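ThiJ/PfpI domain protein (PDB 4HCJ) is of unknown function but belongs to the DJ-1/PfpI family, binds magnesium and is probably a hydrolase. Local coordinates at residues K6-Q20 / V68-C81. Residues are numbered along the deposited sequence; the frame is centred on the assembly and turned at random.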
loop_
_atom_site.group_PDB
_atom_site.type_symbol
_atom_site.label_atom_id
_atom_site.label_comp_id
_atom_site.label_asym_id
_atom_site.label_seq_id
_atom_site.Cartn_x
_atom_site.Cartn_y
_atom_site.Cartn_z
ATOM N N LYS A 6 -15.877 3.834 -10.979
ATOM C CA LYS A 6 -14.629 4.508 -10.640
ATOM C C LYS A 6 -14.894 5.710 -9.746
ATOM O O LYS A 6 -15.825 6.489 -9.982
ATOM C CB LYS A 6 -13.868 4.937 -11.889
ATOM C CG LYS A 6 -12.447 5.333 -11.576
ATOM C CD LYS A 6 -11.660 5.706 -12.798
ATOM C CE LYS A 6 -10.213 5.976 -12.415
ATOM N NZ LYS A 6 -9.452 6.554 -13.549
ATOM N N THR A 7 -14.055 5.851 -8.729
ATOM C CA THR A 7 -14.281 6.816 -7.663
ATOM C C THR A 7 -13.250 7.935 -7.598
ATOM O O THR A 7 -13.471 8.939 -6.932
ATOM C CB THR A 7 -14.267 6.093 -6.296
ATOM O OG1 THR A 7 -12.949 5.574 -6.032
ATOM C CG2 THR A 7 -15.289 4.954 -6.259
ATOM N N ASN A 8 -12.101 7.740 -8.238
ATOM C CA ASN A 8 -10.977 8.660 -8.101
ATOM C C ASN A 8 -10.538 8.815 -6.643
ATOM O O ASN A 8 -10.066 9.875 -6.250
ATOM C CB ASN A 8 -11.238 10.033 -8.746
ATOM C CG ASN A 8 -11.450 9.941 -10.257
ATOM O OD1 ASN A 8 -11.163 8.926 -10.884
ATOM N ND2 ASN A 8 -11.936 11.027 -10.846
ATOM N N ASN A 9 -10.673 7.737 -5.864
ATOM C CA ASN A 9 -10.253 7.718 -4.464
ATOM C C ASN A 9 -9.244 6.591 -4.228
ATOM O O ASN A 9 -9.377 5.499 -4.791
ATOM C CB ASN A 9 -11.438 7.455 -3.534
ATOM C CG ASN A 9 -12.478 8.550 -3.559
ATOM O OD1 ASN A 9 -12.178 9.734 -3.714
ATOM N ND2 ASN A 9 -13.727 8.149 -3.380
ATOM N N ILE A 10 -8.270 6.852 -3.358
ATOM C CA ILE A 10 -7.261 5.877 -2.969
ATOM C C ILE A 10 -7.245 5.742 -1.451
ATOM O O ILE A 10 -7.268 6.744 -0.735
ATOM C CB ILE A 10 -5.866 6.283 -3.488
ATOM C CG1 ILE A 10 -5.832 6.247 -5.016
ATOM C CG2 ILE A 10 -4.756 5.401 -2.885
ATOM C CD1 ILE A 10 -4.554 6.812 -5.603
ATOM N N LEU A 11 -7.197 4.506 -0.969
ATOM C CA LEU A 11 -7.092 4.195 0.452
ATOM C C LEU A 11 -5.670 3.825 0.838
ATOM O O LEU A 11 -5.076 2.955 0.184
ATOM C CB LEU A 11 -7.976 3.000 0.784
ATOM C CG LEU A 11 -7.908 2.504 2.230
ATOM C CD1 LEU A 11 -8.500 3.542 3.195
ATOM C CD2 LEU A 11 -8.601 1.169 2.365
ATOM N N TYR A 12 -5.133 4.433 1.893
ATOM C CA TYR A 12 -3.923 3.947 2.525
ATOM C C TYR A 12 -4.254 3.013 3.687
ATOM O O TYR A 12 -5.222 3.238 4.426
ATOM C CB TYR A 12 -3.106 5.102 3.071
ATOM C CG TYR A 12 -2.448 6.002 2.064
ATOM C CD1 TYR A 12 -1.260 5.625 1.447
ATOM C CD2 TYR A 12 -2.995 7.242 1.737
ATOM C CE1 TYR A 12 -0.617 6.445 0.550
ATOM C CE2 TYR A 12 -2.348 8.086 0.842
ATOM C CZ TYR A 12 -1.164 7.684 0.253
ATOM O OH TYR A 12 -0.535 8.554 -0.608
ATOM N N VAL A 13 -3.421 1.997 3.863
ATOM C CA VAL A 13 -3.386 1.171 5.064
ATOM C C VAL A 13 -2.002 1.340 5.665
ATOM O O VAL A 13 -1.000 1.082 4.985
ATOM C CB VAL A 13 -3.633 -0.320 4.715
ATOM C CG1 VAL A 13 -3.288 -1.232 5.884
ATOM C CG2 VAL A 13 -5.076 -0.522 4.253
HETATM N N MSE A 14 -1.917 1.786 6.921
HETATM C CA MSE A 14 -0.609 2.005 7.522
HETATM C C MSE A 14 -0.709 2.014 9.026
HETATM O O MSE A 14 -1.798 2.140 9.606
HETATM C CB MSE A 14 0.044 3.293 6.989
HETATM C CG MSE A 14 -0.592 4.581 7.471
HETATM SE SE MSE A 14 -0.123 5.966 6.164
HETATM C CE MSE A 14 -0.322 7.523 7.272
ATOM N N SER A 15 0.437 1.846 9.673
ATOM C CA SER A 15 0.520 1.902 11.123
ATOM C C SER A 15 0.350 3.338 11.615
ATOM O O SER A 15 0.887 4.283 11.025
ATOM C CB SER A 15 1.851 1.306 11.600
ATOM O OG SER A 15 2.962 2.005 11.063
ATOM N N GLY A 16 -0.370 3.482 12.724
ATOM C CA GLY A 16 -0.635 4.787 13.302
ATOM C C GLY A 16 0.600 5.446 13.875
ATOM O O GLY A 16 0.648 6.663 14.009
ATOM N N GLN A 17 1.593 4.663 14.251
ATOM C CA GLN A 17 2.870 5.240 14.631
ATOM C C GLN A 17 3.972 4.556 13.857
ATOM O O GLN A 17 3.920 3.351 13.605
ATOM C CB GLN A 17 3.115 5.106 16.127
ATOM C CG GLN A 17 1.893 5.436 17.002
ATOM C CD GLN A 17 1.456 6.912 17.020
ATOM O OE1 GLN A 17 2.107 7.776 16.457
ATOM N NE2 GLN A 17 0.318 7.169 17.627
ATOM N N ASN A 18 4.960 5.347 13.472
ATOM C CA ASN A 18 6.150 4.866 12.792
ATOM C C ASN A 18 5.913 4.300 11.404
ATOM O O ASN A 18 6.672 3.448 10.936
ATOM C CB ASN A 18 6.937 3.897 13.671
ATOM C CG ASN A 18 7.474 4.582 14.892
ATOM O OD1 ASN A 18 7.829 5.760 14.844
ATOM N ND2 ASN A 18 7.486 3.882 16.009
ATOM N N PHE A 19 4.901 4.822 10.705
ATOM C CA PHE A 19 4.823 4.599 9.270
ATOM C C PHE A 19 5.968 5.350 8.575
ATOM O O PHE A 19 6.550 6.294 9.112
ATOM C CB PHE A 19 3.454 5.011 8.715
ATOM C CG PHE A 19 3.179 6.507 8.754
ATOM C CD1 PHE A 19 3.584 7.334 7.710
ATOM C CD2 PHE A 19 2.518 7.079 9.835
ATOM C CE1 PHE A 19 3.333 8.704 7.736
ATOM C CE2 PHE A 19 2.262 8.450 9.871
ATOM C CZ PHE A 19 2.675 9.264 8.826
ATOM N N GLN A 20 6.290 4.917 7.362
ATOM C CA GLN A 20 7.397 5.510 6.630
ATOM C C GLN A 20 6.963 6.826 5.992
ATOM O O GLN A 20 6.202 6.828 5.020
ATOM C CB GLN A 20 7.914 4.535 5.568
ATOM C CG GLN A 20 9.241 4.949 4.970
ATOM C CD GLN A 20 10.379 4.794 5.948
ATOM O OE1 GLN A 20 10.565 3.720 6.525
ATOM N NE2 GLN A 20 11.120 5.875 6.177
ATOM N N VAL A 68 -16.043 -0.440 -2.233
ATOM C CA VAL A 68 -16.792 0.239 -3.291
ATOM C C VAL A 68 -16.454 1.727 -3.359
ATOM O O VAL A 68 -16.708 2.381 -4.367
ATOM C CB VAL A 68 -18.326 0.041 -3.131
ATOM C CG1 VAL A 68 -18.886 0.963 -2.060
ATOM C CG2 VAL A 68 -19.038 0.265 -4.455
ATOM N N GLU A 69 -15.856 2.255 -2.292
ATOM C CA GLU A 69 -15.557 3.680 -2.214
ATOM C C GLU A 69 -14.155 4.048 -2.686
ATOM O O GLU A 69 -13.772 5.211 -2.599
ATOM C CB GLU A 69 -15.745 4.176 -0.777
ATOM C CG GLU A 69 -17.157 3.979 -0.235
ATOM C CD GLU A 69 -17.343 4.578 1.142
ATOM O OE1 GLU A 69 -18.500 4.644 1.599
ATOM O OE2 GLU A 69 -16.339 4.986 1.765
ATOM N N PHE A 70 -13.396 3.065 -3.167
ATOM C CA PHE A 70 -11.997 3.285 -3.553
ATOM C C PHE A 70 -11.637 2.565 -4.841
ATOM O O PHE A 70 -12.200 1.524 -5.148
ATOM C CB PHE A 70 -11.061 2.810 -2.438
ATOM C CG PHE A 70 -11.236 3.551 -1.154
ATOM C CD1 PHE A 70 -10.660 4.794 -0.993
ATOM C CD2 PHE A 70 -11.976 3.007 -0.108
ATOM C CE1 PHE A 70 -10.811 5.509 0.184
ATOM C CE2 PHE A 70 -12.133 3.715 1.080
ATOM C CZ PHE A 70 -11.555 4.971 1.220
ATOM N N ASP A 71 -10.664 3.109 -5.572
ATOM C CA ASP A 71 -10.130 2.452 -6.764
ATOM C C ASP A 71 -8.895 1.604 -6.459
ATOM O O ASP A 71 -8.536 0.729 -7.255
ATOM C CB ASP A 71 -9.742 3.497 -7.815
ATOM C CG ASP A 71 -10.914 4.326 -8.296
ATOM O OD1 ASP A 71 -12.078 3.869 -8.207
ATOM O OD2 ASP A 71 -10.641 5.441 -8.780
ATOM N N ALA A 72 -8.219 1.885 -5.352
ATOM C CA ALA A 72 -6.945 1.261 -5.017
ATOM C C ALA A 72 -6.761 1.305 -3.520
ATOM O O ALA A 72 -7.276 2.219 -2.849
ATOM C CB ALA A 72 -5.797 2.005 -5.674
ATOM N N VAL A 73 -5.985 0.351 -3.025
ATOM C CA VAL A 73 -5.444 0.383 -1.676
ATOM C C VAL A 73 -3.925 0.401 -1.773
ATOM O O VAL A 73 -3.342 -0.245 -2.650
ATOM C CB VAL A 73 -5.972 -0.804 -0.822
ATOM C CG1 VAL A 73 -5.562 -2.162 -1.406
ATOM C CG2 VAL A 73 -5.505 -0.693 0.615
ATOM N N VAL A 74 -3.312 1.177 -0.886
ATOM C CA VAL A 74 -1.857 1.329 -0.817
ATOM C C VAL A 74 -1.388 0.990 0.589
ATOM O O VAL A 74 -1.750 1.680 1.568
ATOM C CB VAL A 74 -1.441 2.765 -1.167
ATOM C CG1 VAL A 74 0.054 2.977 -0.936
ATOM C CG2 VAL A 74 -1.838 3.110 -2.604
ATOM N N PHE A 75 -0.582 -0.062 0.694
ATOM C CA PHE A 75 0.020 -0.494 1.958
ATOM C C PHE A 75 1.369 0.191 2.131
ATOM O O PHE A 75 2.322 -0.087 1.393
ATOM C CB PHE A 75 0.168 -2.022 1.977
ATOM C CG PHE A 75 -1.147 -2.748 1.974
ATOM C CD1 PHE A 75 -1.801 -3.029 3.171
ATOM C CD2 PHE A 75 -1.746 -3.146 0.782
ATOM C CE1 PHE A 75 -3.032 -3.674 3.180
ATOM C CE2 PHE A 75 -2.983 -3.787 0.793
ATOM C CZ PHE A 75 -3.624 -4.043 1.993
ATOM N N VAL A 76 1.441 1.094 3.104
ATOM C CA VAL A 76 2.655 1.832 3.410
ATOM C C VAL A 76 3.482 1.070 4.437
ATOM O O VAL A 76 2.922 0.422 5.330
ATOM C CB VAL A 76 2.286 3.262 3.922
ATOM C CG1 VAL A 76 3.465 3.974 4.567
ATOM C CG2 VAL A 76 1.719 4.093 2.772
ATOM N N GLY A 77 4.803 1.138 4.298
ATOM C CA GLY A 77 5.716 0.468 5.189
ATOM C C GLY A 77 6.179 1.318 6.365
ATOM O O GLY A 77 5.395 2.052 7.002
ATOM N N GLY A 78 7.475 1.200 6.642
ATOM C CA GLY A 78 8.078 1.756 7.837
ATOM C C GLY A 78 8.158 0.706 8.924
ATOM O O GLY A 78 7.440 -0.296 8.905
ATOM N N ILE A 79 9.005 0.961 9.911
ATOM C CA ILE A 79 9.181 0.013 11.001
ATOM C C ILE A 79 7.867 -0.278 11.726
ATOM O O ILE A 79 7.641 -1.402 12.180
ATOM C CB ILE A 79 10.309 0.492 11.963
ATOM C CG1 ILE A 79 10.649 -0.583 13.006
ATOM C CG2 ILE A 79 9.959 1.829 12.613
ATOM C CD1 ILE A 79 11.916 -0.284 13.804
ATOM N N GLY A 80 6.974 0.713 11.812
ATOM C CA GLY A 80 5.693 0.473 12.451
ATOM C C GLY A 80 4.819 -0.544 11.725
ATOM O O GLY A 80 3.929 -1.146 12.322
ATOM N N CYS A 81 5.061 -0.741 10.431
ATOM C CA CYS A 81 4.262 -1.684 9.644
ATOM C C CYS A 81 4.422 -3.126 10.144
ATOM O O CYS A 81 3.530 -3.957 9.948
ATOM C CB CYS A 81 4.640 -1.581 8.168
ATOM S SG CYS A 81 3.596 -2.557 7.069
HETATM O O HOH W 1 2.747 1.281 7.997
HETATM O O HOH W 2 11.195 2.748 9.064
#
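Asp-71 meets the chain just ahead of strand 9-13 with its carboxylate: OD1, through its syn lone pair, takes the backbone N of Thr-7 at 2.8 Å, with a weak bond from Thr-7 OG1 beside it, while OD2 receives a weak bond from the N of Asn-8. Its own backbone N gives a nearly straight bond (172°) to Asn-9 O, 2.8 Å away, so side chain and main chain together fix the start of the pairing. Lys-6 crosses the carboxylate with its CG, but its NZ goes on to the backbone O of Leu-173 and Leu-176. Next along, Leu-11 lays CB over the face of the Phe-70 ring, 3.7 Å from the centroid, a CH-pi contact; its CG, anti to the backbone N (chi1 177°), carries CD1 toward the ring's CZ. Without the ring, as with an alanine at Phe-70, Leu-11 CB is likely to lose its cover and a gap to open beside Phe-97 of helix 88-99. The parallel strands are then joined by four backbone bonds: Leu-11 N to Ala-72 O, Val-74 N to Leu-11 O, Val-13 N to Val-74 O and Val-76 N to Val-13 O. Just past strand 72-75, Val-76 sets CG2 3.6 Å from Tyr-12 CD1 and CB against Met-14 CB. Farther on, Gly-80 N bonds to Asn-18 O, and Gly-78 and Gly-80 pass close against the backbone of 17-20. Strands 9-13 and 72-75 are neighbours at the centre of the sheet, Tyr-12 and Val-74 facing helix 21-33, Val-13 and Phe-75 facing helix 88-99: the alpha-beta-alpha sandwich of the DJ-1/PfpI family.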